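Local coordinates for protein leucine aminopeptidase 2, chloroplastic (PDB 5LHK) that probably removes unsubstituted amino acids from the N-termini of peptides as a manganese-binding aminopeptidase of the M17 family, at residues A[110-115]-A[157-162]; A[242-247]-A[306-311]; A[356-361]-A[450-455]; A[367-372]-A[457-462]. All coordinates share one frame; numbering follows the deposited sequence.

Interaction 1. Residues A[110-115]-A[157-162]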
loop_
_atom_site.group_PDB
_atom_site.type_symbol
_atom_site.label_atom_id
_atom_site.label_comp_id
_atom_site.label_asym_id
_atom_site.label_seq_id
_atom_site.Cartn_x
_atom_site.Cartn_y
_atom_site.Cartn_z
ATOM N N LEU A 110 -40.173 30.923 15.277
ATOM C CA LEU A 110 -39.137 31.757 14.692
ATOM C C LEU A 110 -39.717 32.514 13.510
ATOM O O LEU A 110 -40.250 31.898 12.592
ATOM C CB LEU A 110 -37.956 30.902 14.238
ATOM C CG LEU A 110 -36.903 31.572 13.337
ATOM C CD1 LEU A 110 -36.210 32.753 14.011
ATOM C CD2 LEU A 110 -35.885 30.531 12.903
ATOM N N ARG A 111 -39.597 33.842 13.537
ATOM C CA ARG A 111 -39.940 34.675 12.391
ATOM C C ARG A 111 -38.669 35.243 11.735
ATOM O O ARG A 111 -37.897 35.971 12.368
ATOM C CB ARG A 111 -40.866 35.816 12.795
ATOM C CG ARG A 111 -41.495 36.496 11.590
ATOM C CD ARG A 111 -42.343 37.683 11.983
ATOM N NE ARG A 111 -41.519 38.871 12.195
ATOM C CZ ARG A 111 -41.605 39.716 13.224
ATOM N NH1 ARG A 111 -42.504 39.552 14.191
ATOM N NH2 ARG A 111 -40.781 40.762 13.276
ATOM N N LEU A 112 -38.468 34.917 10.462
ATOM C CA LEU A 112 -37.342 35.431 9.704
ATOM C C LEU A 112 -37.799 36.650 8.944
ATOM O O LEU A 112 -38.739 36.559 8.144
ATOM C CB LEU A 112 -36.840 34.370 8.730
ATOM C CG LEU A 112 -36.302 33.111 9.421
ATOM C CD1 LEU A 112 -37.029 31.888 8.933
ATOM C CD2 LEU A 112 -34.820 32.945 9.191
ATOM N N ASP A 113 -37.165 37.786 9.223
ATOM C CA ASP A 113 -37.397 39.025 8.474
ATOM C C ASP A 113 -36.313 39.266 7.423
ATOM O O ASP A 113 -36.287 40.339 6.802
ATOM C CB ASP A 113 -37.472 40.225 9.431
ATOM C CG ASP A 113 -38.710 40.206 10.303
ATOM O OD1 ASP A 113 -39.508 39.256 10.238
ATOM O OD2 ASP A 113 -38.902 41.160 11.066
ATOM N N LEU A 114 -35.457 38.266 7.186
ATOM C CA LEU A 114 -34.282 38.442 6.336
ATOM C C LEU A 114 -34.618 38.961 4.937
ATOM O O LEU A 114 -33.860 39.762 4.384
ATOM C CB LEU A 114 -33.482 37.128 6.206
ATOM C CG LEU A 114 -32.989 36.418 7.472
ATOM C CD1 LEU A 114 -32.151 35.216 7.085
ATOM C CD2 LEU A 114 -32.189 37.336 8.365
ATOM N N ALA A 115 -35.748 38.520 4.378
ATOM C CA ALA A 115 -36.127 38.890 2.999
ATOM C C ALA A 115 -36.609 40.326 2.855
ATOM O O ALA A 115 -36.774 40.787 1.731
ATOM C CB ALA A 115 -37.183 37.933 2.452
ATOM N N VAL A 157 -41.710 28.051 11.863
ATOM C CA VAL A 157 -40.849 29.000 11.165
ATOM C C VAL A 157 -41.694 29.798 10.179
ATOM O O VAL A 157 -42.364 29.230 9.331
ATOM C CB VAL A 157 -39.720 28.293 10.412
ATOM C CG1 VAL A 157 -38.821 29.294 9.699
ATOM C CG2 VAL A 157 -38.910 27.478 11.395
ATOM N N ILE A 158 -41.648 31.115 10.306
ATOM C CA ILE A 158 -42.444 32.015 9.503
ATOM C C ILE A 158 -41.449 32.883 8.735
ATOM O O ILE A 158 -40.451 33.331 9.309
ATOM C CB ILE A 158 -43.338 32.869 10.420
ATOM C CG1 ILE A 158 -44.276 31.963 11.233
ATOM C CG2 ILE A 158 -44.159 33.865 9.625
ATOM C CD1 ILE A 158 -44.880 32.632 12.451
ATOM N N VAL A 159 -41.702 33.095 7.445
ATOM C CA VAL A 159 -40.884 33.995 6.628
ATOM C C VAL A 159 -41.702 35.257 6.392
ATOM O O VAL A 159 -42.759 35.178 5.785
ATOM C CB VAL A 159 -40.504 33.350 5.283
ATOM C CG1 VAL A 159 -39.649 34.296 4.460
ATOM C CG2 VAL A 159 -39.750 32.046 5.516
ATOM N N ALA A 160 -41.230 36.404 6.884
ATOM C CA ALA A 160 -41.941 37.683 6.710
ATOM C C ALA A 160 -41.628 38.310 5.345
ATOM O O ALA A 160 -40.473 38.622 5.062
ATOM C CB ALA A 160 -41.581 38.654 7.822
ATOM N N THR A 161 -42.668 38.500 4.530
ATOM C CA THR A 161 -42.562 39.059 3.178
ATOM C C THR A 161 -43.962 39.133 2.517
ATOM O O THR A 161 -44.844 38.331 2.847
ATOM C CB THR A 161 -41.600 38.243 2.271
ATOM O OG1 THR A 161 -41.560 38.813 0.965
ATOM C CG2 THR A 161 -42.025 36.781 2.153
ATOM N N PRO A 162 -44.175 40.099 1.602
ATOM C CA PRO A 162 -45.371 40.028 0.746
ATOM C C PRO A 162 -45.275 38.976 -0.376
ATOM O O PRO A 162 -46.298 38.597 -0.955
ATOM C CB PRO A 162 -45.476 41.444 0.159
ATOM C CG PRO A 162 -44.091 41.990 0.217
ATOM C CD PRO A 162 -43.438 41.361 1.416
HETATM O O HOH W 1 -38.063 37.281 5.552
HETATM O O HOH W 2 -39.574 40.324 0.600
#

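Interaction 2. Residues A[242-247]-A[306-311]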
loop_
_atom_site.group_PDB
_atom_site.type_symbol
_atom_site.label_atom_id
_atom_site.label_comp_id
_atom_site.label_asym_id
_atom_site.label_seq_id
_atom_site.Cartn_x
_atom_site.Cartn_y
_atom_site.Cartn_z
ATOM N N GLU A 242 -40.459 3.448 -13.391
ATOM C CA GLU A 242 -40.724 4.622 -14.236
ATOM C C GLU A 242 -41.788 5.499 -13.595
ATOM O O GLU A 242 -42.811 4.997 -13.137
ATOM C CB GLU A 242 -41.099 4.231 -15.676
ATOM C CG GLU A 242 -39.847 3.960 -16.492
ATOM C CD GLU A 242 -40.073 3.412 -17.891
ATOM O OE1 GLU A 242 -41.189 3.010 -18.267
ATOM O OE2 GLU A 242 -39.077 3.365 -18.624
ATOM N N LEU A 243 -41.515 6.798 -13.555
ATOM C CA LEU A 243 -42.398 7.813 -12.960
ATOM C C LEU A 243 -42.744 8.791 -14.039
ATOM O O LEU A 243 -41.844 9.256 -14.718
ATOM C CB LEU A 243 -41.648 8.623 -11.902
ATOM C CG LEU A 243 -41.702 8.222 -10.451
ATOM C CD1 LEU A 243 -40.872 9.206 -9.645
ATOM C CD2 LEU A 243 -43.141 8.218 -9.974
ATOM N N THR A 244 -44.004 9.169 -14.177
ATOM C CA THR A 244 -44.357 10.185 -15.160
ATOM C C THR A 244 -45.210 11.292 -14.545
ATOM O O THR A 244 -46.250 11.025 -13.946
ATOM C CB THR A 244 -45.041 9.554 -16.382
ATOM O OG1 THR A 244 -44.223 8.489 -16.867
ATOM C CG2 THR A 244 -45.215 10.560 -17.490
ATOM N N TYR A 245 -44.718 12.525 -14.676
ATOM C CA TYR A 245 -45.500 13.728 -14.461
ATOM C C TYR A 245 -46.073 14.162 -15.810
ATOM O O TYR A 245 -45.329 14.485 -16.732
ATOM C CB TYR A 245 -44.642 14.837 -13.862
ATOM C CG TYR A 245 -45.317 16.191 -13.821
ATOM C CD1 TYR A 245 -46.386 16.441 -12.964
ATOM C CD2 TYR A 245 -44.884 17.225 -14.643
ATOM C CE1 TYR A 245 -47.008 17.693 -12.929
ATOM C CE2 TYR A 245 -45.492 18.469 -14.622
ATOM C CZ TYR A 245 -46.553 18.705 -13.766
ATOM O OH TYR A 245 -47.141 19.955 -13.747
ATOM N N ASP A 246 -47.394 14.180 -15.910
ATOM C CA ASP A 246 -48.065 14.357 -17.192
ATOM C C ASP A 246 -49.276 15.267 -17.018
ATOM O O ASP A 246 -50.394 14.786 -17.076
ATOM C CB ASP A 246 -48.481 12.980 -17.747
ATOM C CG ASP A 246 -48.763 12.998 -19.244
ATOM O OD1 ASP A 246 -48.954 14.079 -19.838
ATOM O OD2 ASP A 246 -48.774 11.910 -19.851
ATOM N N PRO A 247 -49.059 16.589 -16.841
ATOM C CA PRO A 247 -50.172 17.527 -16.629
ATOM C C PRO A 247 -51.030 17.726 -17.898
ATOM O O PRO A 247 -50.566 17.436 -18.997
ATOM C CB PRO A 247 -49.451 18.823 -16.276
ATOM C CG PRO A 247 -48.214 18.762 -17.107
ATOM C CD PRO A 247 -47.811 17.314 -17.143
ATOM N N ARG A 306 -44.159 17.527 -19.810
ATOM C CA ARG A 306 -44.220 16.135 -19.439
ATOM C C ARG A 306 -42.798 15.703 -19.076
ATOM O O ARG A 306 -41.844 15.998 -19.801
ATOM C CB ARG A 306 -44.811 15.285 -20.567
ATOM C CG ARG A 306 -44.774 13.799 -20.260
ATOM C CD ARG A 306 -45.872 13.014 -20.941
ATOM N NE ARG A 306 -45.660 12.858 -22.374
ATOM C CZ ARG A 306 -46.312 13.507 -23.344
ATOM N NH1 ARG A 306 -47.267 14.404 -23.088
ATOM N NH2 ARG A 306 -46.000 13.245 -24.610
ATOM N N VAL A 307 -42.666 15.037 -17.933
ATOM C CA VAL A 307 -41.367 14.592 -17.445
ATOM C C VAL A 307 -41.481 13.141 -16.988
ATOM O O VAL A 307 -42.333 12.824 -16.158
ATOM C CB VAL A 307 -40.846 15.474 -16.280
ATOM C CG1 VAL A 307 -39.424 15.080 -15.909
ATOM C CG2 VAL A 307 -40.880 16.960 -16.650
ATOM N N ARG A 308 -40.632 12.273 -17.542
ATOM C CA ARG A 308 -40.576 10.864 -17.149
ATOM C C ARG A 308 -39.281 10.608 -16.391
ATOM O O ARG A 308 -38.221 11.027 -16.824
ATOM C CB ARG A 308 -40.689 9.904 -18.358
ATOM C CG ARG A 308 -40.789 8.418 -17.939
ATOM C CD ARG A 308 -41.255 7.439 -19.026
ATOM N NE ARG A 308 -42.626 7.709 -19.488
ATOM C CZ ARG A 308 -42.973 8.464 -20.545
ATOM N NH1 ARG A 308 -42.062 9.075 -21.324
ATOM N NH2 ARG A 308 -44.270 8.620 -20.827
ATOM N N GLY A 309 -39.388 9.937 -15.251
ATOM C CA GLY A 309 -38.251 9.473 -14.474
ATOM C C GLY A 309 -38.023 7.997 -14.758
ATOM O O GLY A 309 -38.979 7.234 -14.849
ATOM N N HIS A 310 -36.761 7.605 -14.889
ATOM C CA HIS A 310 -36.360 6.228 -15.177
ATOM C C HIS A 310 -35.321 5.873 -14.127
ATOM O O HIS A 310 -34.236 6.495 -14.095
ATOM C CB HIS A 310 -35.733 6.116 -16.569
ATOM C CG HIS A 310 -36.559 6.710 -17.664
ATOM N ND1 HIS A 310 -36.564 8.059 -17.939
ATOM C CD2 HIS A 310 -37.379 6.141 -18.574
ATOM C CE1 HIS A 310 -37.357 8.297 -18.967
ATOM N NE2 HIS A 310 -37.864 7.149 -19.374
ATOM N N LEU A 311 -35.653 4.907 -13.266
ATOM C CA LEU A 311 -34.851 4.603 -12.070
ATOM C C LEU A 311 -34.438 3.123 -11.964
ATOM O O LEU A 311 -35.191 2.305 -11.441
ATOM C CB LEU A 311 -35.621 4.983 -10.804
ATOM C CG LEU A 311 -35.933 6.439 -10.438
ATOM C CD1 LEU A 311 -34.851 7.431 -10.848
ATOM C CD2 LEU A 311 -37.284 6.846 -10.986
#

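Interaction 3. Residues A[356-361]-A[450-455]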
loop_
_atom_site.group_PDB
_atom_site.type_symbol
_atom_site.label_atom_id
_atom_site.label_comp_id
_atom_site.label_asym_id
_atom_site.label_seq_id
_atom_site.Cartn_x
_atom_site.Cartn_y
_atom_site.Cartn_z
ATOM N N ARG A 356 -33.570 2.645 -23.583
ATOM C CA ARG A 356 -35.012 2.645 -23.397
ATOM C C ARG A 356 -35.578 4.073 -23.373
ATOM O O ARG A 356 -36.592 4.337 -23.998
ATOM C CB ARG A 356 -35.394 1.907 -22.106
ATOM C CG ARG A 356 -36.889 1.867 -21.839
ATOM C CD ARG A 356 -37.215 1.092 -20.585
ATOM N NE ARG A 356 -38.623 1.263 -20.239
ATOM C CZ ARG A 356 -39.639 0.568 -20.757
ATOM N NH1 ARG A 356 -39.446 -0.396 -21.665
ATOM N NH2 ARG A 356 -40.870 0.843 -20.355
ATOM N N ALA A 357 -34.925 4.979 -22.646
ATOM C CA ALA A 357 -35.454 6.334 -22.457
ATOM C C ALA A 357 -35.437 7.144 -23.747
ATOM O O ALA A 357 -36.343 7.943 -23.973
ATOM C CB ALA A 357 -34.693 7.072 -21.375
ATOM N N SER A 358 -34.417 6.919 -24.584
ATOM C CA SER A 358 -34.191 7.722 -25.784
ATOM C C SER A 358 -34.609 7.080 -27.106
ATOM O O SER A 358 -34.545 7.736 -28.127
ATOM C CB SER A 358 -32.712 8.082 -25.885
ATOM O OG SER A 358 -31.933 6.959 -26.277
ATOM N N ARG A 359 -34.992 5.807 -27.108
ATOM C CA ARG A 359 -35.323 5.115 -28.371
ATOM C C ARG A 359 -36.529 5.752 -29.076
ATOM O O ARG A 359 -37.423 6.276 -28.407
ATOM C CB ARG A 359 -35.623 3.634 -28.130
ATOM C CG ARG A 359 -36.894 3.403 -27.326
ATOM C CD ARG A 359 -36.987 1.972 -26.867
ATOM N NE ARG A 359 -38.218 1.720 -26.118
ATOM C CZ ARG A 359 -38.528 0.558 -25.535
ATOM N NH1 ARG A 359 -37.684 -0.489 -25.576
ATOM N NH2 ARG A 359 -39.696 0.444 -24.896
ATOM N N PRO A 360 -36.554 5.711 -30.422
ATOM C CA PRO A 360 -37.724 6.248 -31.128
ATOM C C PRO A 360 -38.928 5.370 -30.851
ATOM O O PRO A 360 -38.811 4.155 -30.882
ATOM C CB PRO A 360 -37.316 6.195 -32.610
ATOM C CG PRO A 360 -36.253 5.161 -32.687
ATOM C CD PRO A 360 -35.542 5.174 -31.354
ATOM N N GLY A 361 -40.063 5.977 -30.547
ATOM C CA GLY A 361 -41.221 5.198 -30.136
ATOM C C GLY A 361 -42.435 6.028 -29.764
ATOM O O GLY A 361 -42.588 7.153 -30.257
ATOM N N ASP A 450 -22.717 6.681 -25.808
ATOM C CA ASP A 450 -22.943 5.571 -26.755
ATOM C C ASP A 450 -24.393 5.055 -26.784
ATOM O O ASP A 450 -24.836 4.511 -27.797
ATOM C CB ASP A 450 -22.046 4.355 -26.419
ATOM C CG ASP A 450 -20.560 4.579 -26.709
ATOM O OD1 ASP A 450 -20.206 5.564 -27.390
ATOM O OD2 ASP A 450 -19.752 3.732 -26.243
ATOM N N PHE A 451 -25.105 5.180 -25.666
ATOM C CA PHE A 451 -26.454 4.633 -25.548
ATOM C C PHE A 451 -27.587 5.647 -25.767
ATOM O O PHE A 451 -28.756 5.276 -25.725
ATOM C CB PHE A 451 -26.585 3.930 -24.198
ATOM C CG PHE A 451 -25.570 2.837 -24.005
ATOM C CD1 PHE A 451 -25.792 1.553 -24.514
ATOM C CD2 PHE A 451 -24.363 3.099 -23.355
ATOM C CE1 PHE A 451 -24.840 0.546 -24.337
ATOM C CE2 PHE A 451 -23.406 2.108 -23.186
ATOM C CZ PHE A 451 -23.639 0.830 -23.665
ATOM N N VAL A 452 -27.249 6.905 -26.031
ATOM C CA VAL A 452 -28.284 7.909 -26.276
ATOM C C VAL A 452 -28.580 7.934 -27.760
ATOM O O VAL A 452 -27.691 8.222 -28.554
ATOM C CB VAL A 452 -27.880 9.307 -25.787
ATOM C CG1 VAL A 452 -28.968 10.309 -26.104
ATOM C CG2 VAL A 452 -27.622 9.287 -24.288
ATOM N N ALA A 453 -29.830 7.654 -28.123
ATOM C CA ALA A 453 -30.235 7.600 -29.541
ATOM C C ALA A 453 -29.842 8.866 -30.296
ATOM O O ALA A 453 -29.872 9.970 -29.744
ATOM C CB ALA A 453 -31.734 7.360 -29.670
ATOM N N ALA A 454 -29.471 8.684 -31.556
ATOM C CA ALA A 454 -29.011 9.775 -32.418
ATOM C C ALA A 454 -30.034 10.894 -32.468
ATOM O O ALA A 454 -31.237 10.638 -32.563
ATOM C CB ALA A 454 -28.747 9.263 -33.830
ATOM N N GLY A 455 -29.552 12.131 -32.378
ATOM C CA GLY A 455 -30.421 13.303 -32.467
ATOM C C GLY A 455 -31.169 13.711 -31.203
ATOM O O GLY A 455 -31.842 14.735 -31.221
#

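Interaction 4. Residues A[367-372]-A[457-462]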
loop_
_atom_site.group_PDB
_atom_site.type_symbol
_atom_site.label_atom_id
_atom_site.label_comp_id
_atom_site.label_asym_id
_atom_site.label_seq_id
_atom_site.Cartn_x
_atom_site.Cartn_y
_atom_site.Cartn_z
ATOM N N LEU A 367 -35.780 15.117 -24.853
ATOM C CA LEU A 367 -34.439 15.232 -24.297
ATOM C C LEU A 367 -34.282 14.437 -23.023
ATOM O O LEU A 367 -35.249 14.214 -22.301
ATOM C CB LEU A 367 -34.020 16.706 -24.140
ATOM C CG LEU A 367 -34.191 17.608 -22.923
ATOM C CD1 LEU A 367 -33.197 17.325 -21.820
ATOM C CD2 LEU A 367 -33.985 19.042 -23.399
ATOM N N VAL A 368 -33.049 14.005 -22.772
ATOM C CA VAL A 368 -32.726 13.105 -21.664
ATOM C C VAL A 368 -31.623 13.697 -20.799
ATOM O O VAL A 368 -30.583 14.079 -21.313
ATOM C CB VAL A 368 -32.267 11.740 -22.195
ATOM C CG1 VAL A 368 -31.829 10.822 -21.060
ATOM C CG2 VAL A 368 -33.380 11.107 -23.001
ATOM N N VAL A 369 -31.855 13.761 -19.489
ATOM C CA VAL A 369 -30.833 14.198 -18.519
ATOM C C VAL A 369 -30.633 13.064 -17.542
ATOM O O VAL A 369 -31.613 12.578 -16.957
ATOM C CB VAL A 369 -31.278 15.450 -17.744
ATOM C CG1 VAL A 369 -30.276 15.823 -16.655
ATOM C CG2 VAL A 369 -31.478 16.603 -18.713
ATOM N N ASP A 370 -29.394 12.604 -17.393
ATOM C CA ASP A 370 -29.096 11.593 -16.372
ATOM C C ASP A 370 -28.345 12.218 -15.203
ATOM O O ASP A 370 -27.575 13.167 -15.378
ATOM C CB ASP A 370 -28.370 10.370 -16.946
ATOM C CG ASP A 370 -26.896 10.589 -17.131
ATOM O OD1 ASP A 370 -26.171 10.610 -16.125
ATOM O OD2 ASP A 370 -26.452 10.728 -18.283
ATOM N N VAL A 371 -28.612 11.691 -14.010
ATOM C CA VAL A 371 -27.995 12.160 -12.778
ATOM C C VAL A 371 -27.473 10.926 -12.064
ATOM O O VAL A 371 -28.208 9.948 -11.890
ATOM C CB VAL A 371 -28.997 12.932 -11.892
ATOM C CG1 VAL A 371 -28.288 13.577 -10.712
ATOM C CG2 VAL A 371 -29.717 14.001 -12.711
ATOM N N ALA A 372 -26.202 10.963 -11.674
ATOM C CA ALA A 372 -25.519 9.783 -11.166
ATOM C C ALA A 372 -24.324 10.131 -10.282
ATOM O O ALA A 372 -23.503 10.983 -10.629
ATOM C CB ALA A 372 -25.070 8.933 -12.340
ATOM N N PRO A 457 -31.121 15.391 -27.752
ATOM C CA PRO A 457 -30.293 16.166 -26.834
ATOM C C PRO A 457 -30.171 15.475 -25.465
ATOM O O PRO A 457 -31.148 14.927 -24.953
ATOM C CB PRO A 457 -31.048 17.492 -26.704
ATOM C CG PRO A 457 -31.842 17.617 -27.948
ATOM C CD PRO A 457 -32.197 16.211 -28.343
ATOM N N TRP A 458 -28.970 15.498 -24.900
ATOM C CA TRP A 458 -28.682 14.762 -23.680
ATOM C C TRP A 458 -27.707 15.522 -22.796
ATOM O O TRP A 458 -26.785 16.176 -23.294
ATOM C CB TRP A 458 -28.150 13.371 -24.046
ATOM C CG TRP A 458 -27.344 12.667 -22.990
ATOM C CD1 TRP A 458 -27.822 12.019 -21.887
ATOM C CD2 TRP A 458 -25.922 12.526 -22.956
ATOM N NE1 TRP A 458 -26.781 11.482 -21.165
ATOM C CE2 TRP A 458 -25.603 11.776 -21.805
ATOM C CE3 TRP A 458 -24.883 12.957 -23.791
ATOM C CZ2 TRP A 458 -24.284 11.449 -21.468
ATOM C CZ3 TRP A 458 -23.575 12.635 -23.454
ATOM C CH2 TRP A 458 -23.289 11.894 -22.299
ATOM N N ALA A 459 -27.929 15.449 -21.484
ATOM C CA ALA A 459 -26.964 15.970 -20.518
ATOM C C ALA A 459 -26.744 14.947 -19.423
ATOM O O ALA A 459 -27.666 14.217 -19.065
ATOM C CB ALA A 459 -27.424 17.294 -19.936
ATOM N N HIS A 460 -25.513 14.911 -18.904
ATOM C CA HIS A 460 -25.111 13.971 -17.866
ATOM C C HIS A 460 -24.533 14.746 -16.694
ATOM O O HIS A 460 -23.637 15.570 -16.883
ATOM C CB HIS A 460 -24.086 13.003 -18.454
ATOM C CG HIS A 460 -23.242 12.288 -17.446
ATOM N ND1 HIS A 460 -23.776 11.573 -16.399
ATOM C CD2 HIS A 460 -21.901 12.138 -17.358
ATOM C CE1 HIS A 460 -22.802 11.021 -15.701
ATOM N NE2 HIS A 460 -21.655 11.350 -16.260
ATOM N N LEU A 461 -25.061 14.478 -15.497
ATOM C CA LEU A 461 -24.651 15.146 -14.273
ATOM C C LEU A 461 -24.011 14.116 -13.359
ATOM O O LEU A 461 -24.690 13.208 -12.880
ATOM C CB LEU A 461 -25.853 15.769 -13.567
ATOM C CG LEU A 461 -26.356 17.134 -14.026
ATOM C CD1 LEU A 461 -26.568 17.170 -15.518
ATOM C CD2 LEU A 461 -27.647 17.482 -13.285
ATOM N N ASP A 462 -22.706 14.264 -13.129
ATOM C CA ASP A 462 -21.938 13.367 -12.270
ATOM C C ASP A 462 -21.729 14.088 -10.948
ATOM O O ASP A 462 -21.029 15.085 -10.896
ATOM C CB ASP A 462 -20.606 13.031 -12.934
ATOM C CG ASP A 462 -19.846 11.911 -12.237
ATOM O OD1 ASP A 462 -20.132 11.551 -11.064
ATOM O OD2 ASP A 462 -18.930 11.385 -12.895
#

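Interaction 1. Residues A[110-115]-A[157-162]
A parallel beta-alpha-beta unit in the N-terminal domain, whose family belongs to the macro clan, sets L110, R111 and L112 beside V157, I158 and V159. Helix 124-139 lies in the crossover, and strand 156-159 is an outermost strand of the sheet within this chain. The two short strands diverge by 20°. Three backbone bonds of 2.8 Å join them, I158 N to L110 O, L112 N to I158 O and A160 N to L112 O, the last extending one residue beyond strand 156-159. On the face bearing L110, L112, V157 and V159, L112 CD1 comes to V157 CG1 at 3.2 Å; this is so short, with chi2 of L112 off any staggered value at 124°, that the exact setting of the leucine is doubtful. Helices 90-102 and 124-139 cover that face, L112 resting on S100 and V159 on V131. On the other face, R111 starts with CG opposite its backbone N (chi1 -167°) and bends at chi3, which turns its guanidinium side-on to D113. There NE gives to OD1 at 2.8 Å and NH2 to OD2 at 2.9 Å, both acceptors lying in the guanidinium plane. A160 CB packs against the pair, 3.2 Å from D113 OD1. A leucine at D113 would remove both acceptors and is likely to leave the R111 guanidinium without its mate and able to swing off A160. Beyond the strands a water takes the N-H of A115 and gives its own two to A160 O and to L112 O, 2.8 Å from the water oxygen.

Interaction 2. Residues A[242-247]-A[306-311]
E242 and T244 face H310 and R308 as antiparallel non-hydrogen-bonded pairs, while L243 with G309 and Y245 with V307 are the hydrogen-bonded pairs. G309 N reaches L243 O at 2.6 Å and L243 N returns to G309 O at 2.9 Å; Y245 and V307 exchange a similar couple. R308 and T244 lie side by side, pointing the same way. The arginine chain runs out with CG opposite its backbone N (chi1 -174°) and then bends at chi3, which brings NE to 3.2 Å from T244 OG1 and leaves it 5.1 Å from E242 OE1, an opposite charge not in contact. A leucine in place of R308 would take this guanidinium away and is likely to leave T244 OG1 without its nearest polar neighbour on the facing strand and E242 with less positive charge close by. E242 meets H310 with its carboxylate nearly perpendicular to the ring, the planes 86° apart, and OE2 at the ring edge 3.3 Å from CD2. D246 OD1 makes a long salt bridge of 3.7 Å to R306 NH1, and P247 CD sits over one face of the Y245 ring, near its rim.

Second-shell bonds fix these groups: E242 OE2 takes a hydrogen bond from Y240 OH and a salt bridge from R356 NE, H310 ND1 bonds L258 O and Y245 OH bonds L303 O. Strand 306-316 continues the sheet of the catalytic domain onto strand 255-263, strand 239-245 onto strand 210-214, and the face of L243, Y245 and V307 is covered by helix 286-301, with helix 193-207 on L243.

Interaction 3. Residues A[356-361]-A[450-455]
S358 and A453 carry most of this small contact, which buries 143 Å² in total. At its tight centre A453 N donates to S358 OG at 2.9 Å, almost straight at 171°. OG accepts this N-H while also hydrogen-bonding to L354 O, a carbonyl one turn back in the same helix, to which it must donate; the torsion that makes both reachable sets OG between the backbone N and the carbonyl carbon (chi1 74°). The hydroxyl is thus bonded on both its donor and its acceptor side. The methyl of A453 then packs against the same serine: CB lies 3.2 Å from S358 O and 3.4 Å from S358 OG. That carbonyl oxygen is hydrogen-bonded to R364 NH1, a second tie at the helix end. V452 adds a looser touch, CG1 standing 4.4 Å from S358 CB.

The joint ties the C-terminal end of helix 345-358, whose first residue, E345, binds both manganese ions, to the loop between helix 440-449 and strand 458-462 of the catalytic domain. F451, just before, turns its ring away from residues 356-361 yet lies on A351, L354 and V355 of the helix, and it meets H331 edge-to-face.

The outer side is slack by comparison. R359 is the first residue to leave helical geometry; its backbone N is 4.4 Å from A453 CB, but its side chain sets out away from the loop, and one guanidinium face lies over R356 CG. P360 and A454 are exposed, and G361 is poorly ordered.

Interaction 4. Residues A[367-372]-A[457-462]
V368 to A372 and P457 to L461 are stitched by five backbone bonds in a parallel strand pair of the catalytic domain's mixed sheet, their axes 10° apart, including L461 N to D370 O at 2.8 Å and V368 N to P457 O at 3.0 Å. The A372 side chain lies about 4 Å from that of K261, which binds manganese.

Polar side chains meet on the face of D370, H460 and W458. With CG of D370 placed between its backbone N and carbonyl carbon (chi1 81°), the carboxylate turns across to the facing strand. OD1 receives H460 ND1 at 2.6 Å on its syn lone pair; OD2 receives W458 NE1 at 3.0 Å, nearly along its C-O axis. Both donors meet it tilted from their ring planes, and the histidine and carboxylate planes are 33° apart.

Apolar contacts lie on the other face: V369 CG1 is 4.1 Å from L461 CD1 and V371 CG2 the same distance from L461 CD2.

Buried and probably kept charged, the D370 carboxylate has each oxygen gripped by a separate ring N-H, which is likely to fix the rotation of both rings.

In the fold
Interaction 1 comes first along the chain and stands apart, in the N-terminal domain, its centre about 34 Å from that of interaction 2. The other three follow in the catalytic domain. Interactions 2 and 4 share one mixed sheet, strand 255-263 lying between strands 306-316 and 367-372, their centres about 15 Å apart. Interaction 3 lies about 12 Å from interaction 4, centre to centre, and its segments alternate with those of 4, since helix 345-358 leads into strand 367-372 and loop 450-455 into strand 458-462. It touches both neighbours, through R356 on E242 and V452 on W458. The metal-binding K261 lies on strand 255-263, beside A372, so interactions 2 and 4 border the strand that carries it.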